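Local coordinates for YPM (Yersinia pseudotuberculosis, PDB 1PM4), which acts as a superantigenic mitogen toxin, probably stimulating T cells by engaging their receptors together with MHC class II molecules, at residues G31-A36 and P71-D76; L49-N54 and W84-K89. All coordinates share one frame; numbering follows the deposited sequence.

Contact 1 (G31-A36 and P71-D76)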
loop_
_atom_site.group_PDB
_atom_site.type_symbol
_atom_site.label_atom_id
_atom_site.label_comp_id
_atom_site.label_asym_id
_atom_site.label_seq_id
_atom_site.Cartn_x
_atom_site.Cartn_y
_atom_site.Cartn_z
ATOM N N GLY A 31 -10.020 9.887 -13.232
ATOM C CA GLY A 31 -9.943 9.920 -11.785
ATOM C C GLY A 31 -11.110 9.270 -11.070
ATOM O O GLY A 31 -12.274 9.475 -11.426
ATOM N N GLY A 32 -10.803 8.507 -10.026
ATOM C CA GLY A 32 -11.826 7.924 -9.177
ATOM C C GLY A 32 -11.385 6.577 -8.661
ATOM O O GLY A 32 -10.184 6.342 -8.526
ATOM N N GLU A 33 -12.330 5.707 -8.350
ATOM C CA GLU A 33 -11.998 4.474 -7.693
ATOM C C GLU A 33 -11.840 3.347 -8.746
ATOM O O GLU A 33 -12.617 3.194 -9.686
ATOM C CB GLU A 33 -13.061 4.096 -6.639
ATOM C CG GLU A 33 -12.991 2.674 -6.022
ATOM C CD GLU A 33 -14.261 2.287 -5.231
ATOM O OE1 GLU A 33 -14.493 2.902 -4.169
ATOM O OE2 GLU A 33 -15.041 1.385 -5.654
ATOM N N LEU A 34 -10.827 2.559 -8.545
ATOM C CA LEU A 34 -10.659 1.317 -9.238
ATOM C C LEU A 34 -11.183 0.298 -8.248
ATOM O O LEU A 34 -10.889 0.397 -7.059
ATOM C CB LEU A 34 -9.194 1.091 -9.497
ATOM C CG LEU A 34 -8.536 1.829 -10.629
ATOM C CD1 LEU A 34 -7.061 1.436 -10.688
ATOM C CD2 LEU A 34 -9.233 1.492 -11.955
ATOM N N TYR A 35 -11.953 -0.667 -8.722
ATOM C CA TYR A 35 -12.532 -1.726 -7.880
ATOM C C TYR A 35 -12.343 -3.018 -8.623
ATOM O O TYR A 35 -12.474 -3.070 -9.846
ATOM C CB TYR A 35 -14.004 -1.441 -7.643
ATOM C CG TYR A 35 -14.803 -2.602 -7.177
ATOM C CD1 TYR A 35 -15.041 -2.777 -5.854
ATOM C CD2 TYR A 35 -15.317 -3.539 -8.068
ATOM C CE1 TYR A 35 -15.777 -3.851 -5.401
ATOM C CE2 TYR A 35 -16.026 -4.621 -7.625
ATOM C CZ TYR A 35 -16.253 -4.774 -6.300
ATOM O OH TYR A 35 -16.982 -5.822 -5.768
ATOM N N ALA A 36 -12.020 -4.077 -7.898
ATOM C CA ALA A 36 -12.076 -5.407 -8.479
ATOM C C ALA A 36 -12.272 -6.400 -7.371
ATOM O O ALA A 36 -11.948 -6.145 -6.239
ATOM C CB ALA A 36 -10.816 -5.762 -9.287
ATOM N N PRO A 71 -12.804 -7.632 -1.936
ATOM C CA PRO A 71 -12.618 -6.547 -2.917
ATOM C C PRO A 71 -11.430 -5.652 -2.634
ATOM O O PRO A 71 -11.028 -5.464 -1.473
ATOM C CB PRO A 71 -13.956 -5.785 -2.939
ATOM C CG PRO A 71 -14.835 -6.472 -1.968
ATOM C CD PRO A 71 -14.132 -7.620 -1.285
ATOM N N LEU A 72 -10.828 -5.185 -3.722
ATOM C CA LEU A 72 -9.699 -4.309 -3.765
ATOM C C LEU A 72 -10.234 -2.997 -4.302
ATOM O O LEU A 72 -10.804 -2.971 -5.403
ATOM C CB LEU A 72 -8.702 -4.861 -4.734
ATOM C CG LEU A 72 -7.273 -4.424 -4.736
ATOM C CD1 LEU A 72 -6.409 -5.614 -5.253
ATOM C CD2 LEU A 72 -7.076 -3.130 -5.538
ATOM N N LYS A 73 -10.054 -1.938 -3.538
ATOM C CA LYS A 73 -10.440 -0.583 -3.965
ATOM C C LYS A 73 -9.254 0.320 -3.843
ATOM O O LYS A 73 -8.488 0.192 -2.871
ATOM C CB LYS A 73 -11.535 -0.034 -3.072
ATOM C CG LYS A 73 -12.768 -0.855 -3.026
ATOM C CD LYS A 73 -13.918 -0.086 -2.442
ATOM C CE LYS A 73 -15.070 -1.001 -2.128
ATOM N NZ LYS A 73 -16.175 -0.311 -1.498
ATOM N N TYR A 74 -9.129 1.243 -4.799
ATOM C CA TYR A 74 -8.003 2.180 -4.851
ATOM C C TYR A 74 -8.376 3.458 -5.603
ATOM O O TYR A 74 -8.850 3.406 -6.704
ATOM C CB TYR A 74 -6.805 1.508 -5.535
ATOM C CG TYR A 74 -5.667 2.437 -5.871
ATOM C CD1 TYR A 74 -4.724 2.779 -4.948
ATOM C CD2 TYR A 74 -5.598 2.981 -7.124
ATOM C CE1 TYR A 74 -3.718 3.685 -5.295
ATOM C CE2 TYR A 74 -4.608 3.858 -7.477
ATOM C CZ TYR A 74 -3.693 4.211 -6.572
ATOM O OH TYR A 74 -2.701 5.084 -7.041
ATOM N N GLU A 75 -8.137 4.622 -5.009
ATOM C CA GLU A 75 -8.506 5.874 -5.615
ATOM C C GLU A 75 -7.307 6.529 -6.163
ATOM O O GLU A 75 -6.355 6.702 -5.446
ATOM C CB GLU A 75 -9.088 6.889 -4.578
ATOM C CG GLU A 75 -10.241 6.414 -3.803
ATOM C CD GLU A 75 -11.057 7.498 -3.149
ATOM O OE1 GLU A 75 -10.712 8.654 -3.191
ATOM O OE2 GLU A 75 -11.999 7.078 -2.576
ATOM N N ASP A 76 -7.424 6.982 -7.406
ATOM C CA ASP A 76 -6.411 7.669 -8.169
ATOM C C ASP A 76 -7.041 8.916 -8.775
ATOM O O ASP A 76 -8.094 8.801 -9.398
ATOM C CB ASP A 76 -6.026 6.719 -9.333
ATOM C CG ASP A 76 -4.798 7.124 -10.001
ATOM O OD1 ASP A 76 -4.853 8.149 -10.703
ATOM O OD2 ASP A 76 -3.726 6.491 -9.848
HETATM O O HOH W 1 -16.298 2.105 -2.271
#
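Six main-chain hydrogen bonds join strands 32-36 and 72-76, which run antiparallel with 160° between their directions. They come in reciprocal couples at three hydrogen-bonded pairs: Gly32 with Asp76, Leu34 with Tyr74, and Ala36 with Leu72. The straightest, from Leu34 N to Tyr74 O, is 2.8 Å long with an N-H...O angle of 177°, and its donor lies in the carbonyl plane. Between these rungs, CA-H...O contacts run from alternate residues, such as Lys73 CA to Leu34 O. Gly32 adopts backbone angles at which a CB would jam against the preceding carbonyl oxygen.

Apolar contacts line both faces of the ladder. On the Tyr35 side, Pro71 CB touches the ring at CE1 (3.6 Å), while Lys73, alongside, sets its CG at the ring edge, 4.1 Å from Tyr35 CD1. On the other side, Leu34 CD1 meets the edge of the Tyr74 ring at CD2 (4.2 Å); Tyr74 and Leu72 extend this face toward Leu51 of the opposing sheet.

Most polar groups share Tyr35's face. Glu33, its CG anti to the backbone N (chi1 169°), crosses Lys73 obliquely and lays OE1 against Lys73 CD (3.5 Å). Glu33 OE1 and Lys73 NZ stay 4.5 Å apart. A water bridges them, donating to Glu33 OE1 at 2.7 Å. It accepts from Lys73 NZ at 2.5 Å. Glu75 turns its carboxylate to Tyr77 OH and to a salt bridge with Lys87 of a second subunit, while its N bonds to Glu62 of that subunit. The chemistry divides this pairing of an edge strand with its inner neighbour in the jelly roll: a mainly apolar face turned to the interior, with Asp76 held by Arg53, and a charged face, its opposite charges linked through a water, that adjoins a subunit interface.

Contact 2 (L49-N54 and W84-K89)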
loop_
_atom_site.group_PDB
_atom_site.type_symbol
_atom_site.label_atom_id
_atom_site.label_comp_id
_atom_site.label_asym_id
_atom_site.label_seq_id
_atom_site.Cartn_x
_atom_site.Cartn_y
_atom_site.Cartn_z
ATOM N N LEU A 49 -5.240 -11.791 -5.699
ATOM C CA LEU A 49 -5.382 -10.713 -6.667
ATOM C C LEU A 49 -4.441 -9.565 -6.295
ATOM O O LEU A 49 -4.500 -9.036 -5.172
ATOM C CB LEU A 49 -6.798 -10.194 -6.593
ATOM C CG LEU A 49 -7.131 -9.044 -7.526
ATOM C CD1 LEU A 49 -7.042 -9.407 -9.012
ATOM C CD2 LEU A 49 -8.554 -8.466 -7.271
ATOM N N ILE A 50 -3.639 -9.162 -7.257
ATOM C CA ILE A 50 -2.670 -8.100 -7.049
ATOM C C ILE A 50 -2.943 -7.004 -8.067
ATOM O O ILE A 50 -3.094 -7.269 -9.254
ATOM C CB ILE A 50 -1.249 -8.615 -7.222
ATOM C CG1 ILE A 50 -0.998 -9.806 -6.327
ATOM C CG2 ILE A 50 -0.256 -7.494 -6.913
ATOM C CD1 ILE A 50 0.292 -10.567 -6.700
ATOM N N LEU A 51 -3.091 -5.765 -7.588
ATOM C CA LEU A 51 -3.167 -4.579 -8.415
ATOM C C LEU A 51 -1.786 -4.002 -8.646
ATOM O O LEU A 51 -1.045 -3.680 -7.686
ATOM C CB LEU A 51 -4.111 -3.536 -7.754
ATOM C CG LEU A 51 -4.165 -2.168 -8.488
ATOM C CD1 LEU A 51 -4.570 -2.228 -10.014
ATOM C CD2 LEU A 51 -5.031 -1.227 -7.744
ATOM N N LEU A 52 -1.394 -3.950 -9.925
ATOM C CA LEU A 52 -0.162 -3.304 -10.308
ATOM C C LEU A 52 -0.440 -2.015 -11.070
ATOM O O LEU A 52 -1.412 -1.933 -11.860
ATOM C CB LEU A 52 0.644 -4.236 -11.139
ATOM C CG LEU A 52 0.827 -5.674 -10.596
ATOM C CD1 LEU A 52 1.130 -6.514 -11.796
ATOM C CD2 LEU A 52 1.911 -5.666 -9.681
ATOM N N ARG A 53 0.435 -1.037 -10.872
ATOM C CA ARG A 53 0.405 0.208 -11.639
ATOM C C ARG A 53 1.696 0.441 -12.385
ATOM O O ARG A 53 2.755 0.086 -11.897
ATOM C CB ARG A 53 0.053 1.415 -10.750
ATOM C CG ARG A 53 -1.101 2.215 -11.420
ATOM C CD ARG A 53 -1.645 3.491 -10.714
ATOM N NE ARG A 53 -2.993 3.946 -11.143
ATOM C CZ ARG A 53 -3.483 3.883 -12.388
ATOM N NH1 ARG A 53 -2.790 3.371 -13.388
ATOM N NH2 ARG A 53 -4.703 4.330 -12.639
ATOM N N ASN A 54 1.619 1.053 -13.564
ATOM C CA ASN A 54 2.821 1.465 -14.256
ATOM C C ASN A 54 3.249 2.809 -13.650
ATOM O O ASN A 54 2.509 3.777 -13.651
ATOM C CB ASN A 54 2.622 1.575 -15.761
ATOM C CG ASN A 54 3.944 1.422 -16.546
ATOM O OD1 ASN A 54 3.981 0.921 -17.695
ATOM N ND2 ASN A 54 5.043 1.846 -15.910
ATOM N N TRP A 84 -3.344 -0.041 -15.606
ATOM C CA TRP A 84 -3.208 -0.867 -14.420
ATOM C C TRP A 84 -3.296 -2.287 -14.895
ATOM O O TRP A 84 -3.847 -2.549 -15.968
ATOM C CB TRP A 84 -4.325 -0.538 -13.424
ATOM C CG TRP A 84 -5.685 -0.662 -13.884
ATOM C CD1 TRP A 84 -6.424 -1.780 -13.911
ATOM C CD2 TRP A 84 -6.557 0.414 -14.339
ATOM N NE1 TRP A 84 -7.687 -1.507 -14.357
ATOM C CE2 TRP A 84 -7.806 -0.166 -14.635
ATOM C CE3 TRP A 84 -6.394 1.799 -14.500
ATOM C CZ2 TRP A 84 -8.918 0.580 -15.133
ATOM C CZ3 TRP A 84 -7.487 2.566 -14.983
ATOM C CH2 TRP A 84 -8.735 1.947 -15.288
ATOM N N ILE A 85 -2.784 -3.192 -14.081
ATOM C CA ILE A 85 -2.950 -4.635 -14.262
ATOM C C ILE A 85 -3.460 -5.290 -13.008
ATOM O O ILE A 85 -2.988 -5.044 -11.859
ATOM C CB ILE A 85 -1.629 -5.254 -14.657
ATOM C CG1 ILE A 85 -1.328 -4.888 -16.095
ATOM C CG2 ILE A 85 -1.599 -6.843 -14.504
ATOM C CD1 ILE A 85 0.107 -5.250 -16.404
ATOM N N TRP A 86 -4.451 -6.139 -13.214
ATOM C CA TRP A 86 -4.904 -7.088 -12.239
ATOM C C TRP A 86 -4.164 -8.422 -12.481
ATOM O O TRP A 86 -4.328 -9.021 -13.530
ATOM C CB TRP A 86 -6.393 -7.348 -12.438
ATOM C CG TRP A 86 -7.205 -6.097 -12.368
ATOM C CD1 TRP A 86 -7.929 -5.579 -13.407
ATOM C CD2 TRP A 86 -7.537 -5.315 -11.208
ATOM N NE1 TRP A 86 -8.552 -4.433 -13.006
ATOM C CE2 TRP A 86 -8.383 -4.244 -11.668
ATOM C CE3 TRP A 86 -7.156 -5.319 -9.887
ATOM C CZ2 TRP A 86 -8.847 -3.270 -10.856
ATOM C CZ3 TRP A 86 -7.615 -4.279 -9.047
ATOM C CH2 TRP A 86 -8.488 -3.282 -9.543
ATOM N N LYS A 87 -3.343 -8.840 -11.532
ATOM C CA LYS A 87 -2.705 -10.134 -11.620
ATOM C C LYS A 87 -3.396 -11.142 -10.708
ATOM O O LYS A 87 -3.534 -10.895 -9.512
ATOM C CB LYS A 87 -1.249 -9.997 -11.183
ATOM C CG LYS A 87 -0.497 -11.259 -11.130
ATOM C CD LYS A 87 1.024 -11.038 -11.003
ATOM C CE LYS A 87 1.739 -12.300 -10.981
ATOM N NZ LYS A 87 3.252 -12.187 -10.615
ATOM N N ILE A 88 -3.825 -12.224 -11.289
ATOM C CA ILE A 88 -4.490 -13.334 -10.624
ATOM C C ILE A 88 -3.464 -14.435 -10.505
ATOM O O ILE A 88 -2.985 -14.969 -11.533
ATOM C CB ILE A 88 -5.707 -13.881 -11.456
ATOM C CG1 ILE A 88 -6.753 -12.748 -11.651
ATOM C CG2 ILE A 88 -6.360 -15.038 -10.755
ATOM C CD1 ILE A 88 -7.754 -12.980 -12.781
ATOM N N LYS A 89 -3.185 -14.831 -9.269
ATOM C CA LYS A 89 -2.286 -15.915 -9.000
ATOM C C LYS A 89 -3.081 -17.082 -8.425
ATOM O O LYS A 89 -3.777 -16.900 -7.439
ATOM C CB LYS A 89 -1.158 -15.512 -8.062
ATOM C CG LYS A 89 -0.197 -16.674 -7.686
ATOM C CD LYS A 89 0.479 -17.502 -8.849
ATOM C CE LYS A 89 1.343 -18.690 -8.377
ATOM N NZ LYS A 89 2.452 -19.231 -9.327
#
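Strands 49-54 and 84-89 run antiparallel at 156°, paired by two reciprocal couples of main-chain hydrogen bonds, Ile50 with Lys87 and Leu52 with Ile85, of which Leu52 N to Ile85 O is the shortest at 2.7 Å. The Trp86 indole turns one face to Leu51, whose CD1 makes a CH-pi contact 4.0 Å from the centroid of the Trp86 six-membered ring, 18° off its normal. The same methyl reaches Trp84 CB (3.8 Å), and Trp84 CD1 lies 3.4 Å above the Trp86 plane on that same face. These are the two central strands of one sheet of the jelly-roll sandwich, and their indoles fill its interior, facing strand 32-39. Leu49 CD1 closes on Trp86 CB (4.0 Å), extending the apolar row. On the reverse face, Leu52 CD1 crosses obliquely over Ile85 CG2 (3.9 Å). At the far end the extended Arg53 chain runs alongside Trp84, its NH2 3.6 Å from Trp84 CE3 and the guanidinium plane 81° from the indole. Arg53 NE forms a salt bridge with Asp76 OD2, and NH1 bonds to Leu82 O.

After strands 6-13 and 18-23, the chain forms strand 32-39, then 47-54, before strand 72-78 returns beside 32-39 and closes contact 1 around a 34-residue excursion. Strand 84-90 follows and pairs with 47-54, closing contact 2 over 29 residues. The segments alternate along the chain, so the two closures cross instead of nesting, as the chain passes back and forth between the two antiparallel sheets of the sandwich. Contact 1 joins an outer and an inner strand of one sheet, contact 2 the two inner strands of the other. Their centres lie about 12 Å apart, and side chains pack between them: Leu34 against Trp84, Ala36 against Trp86.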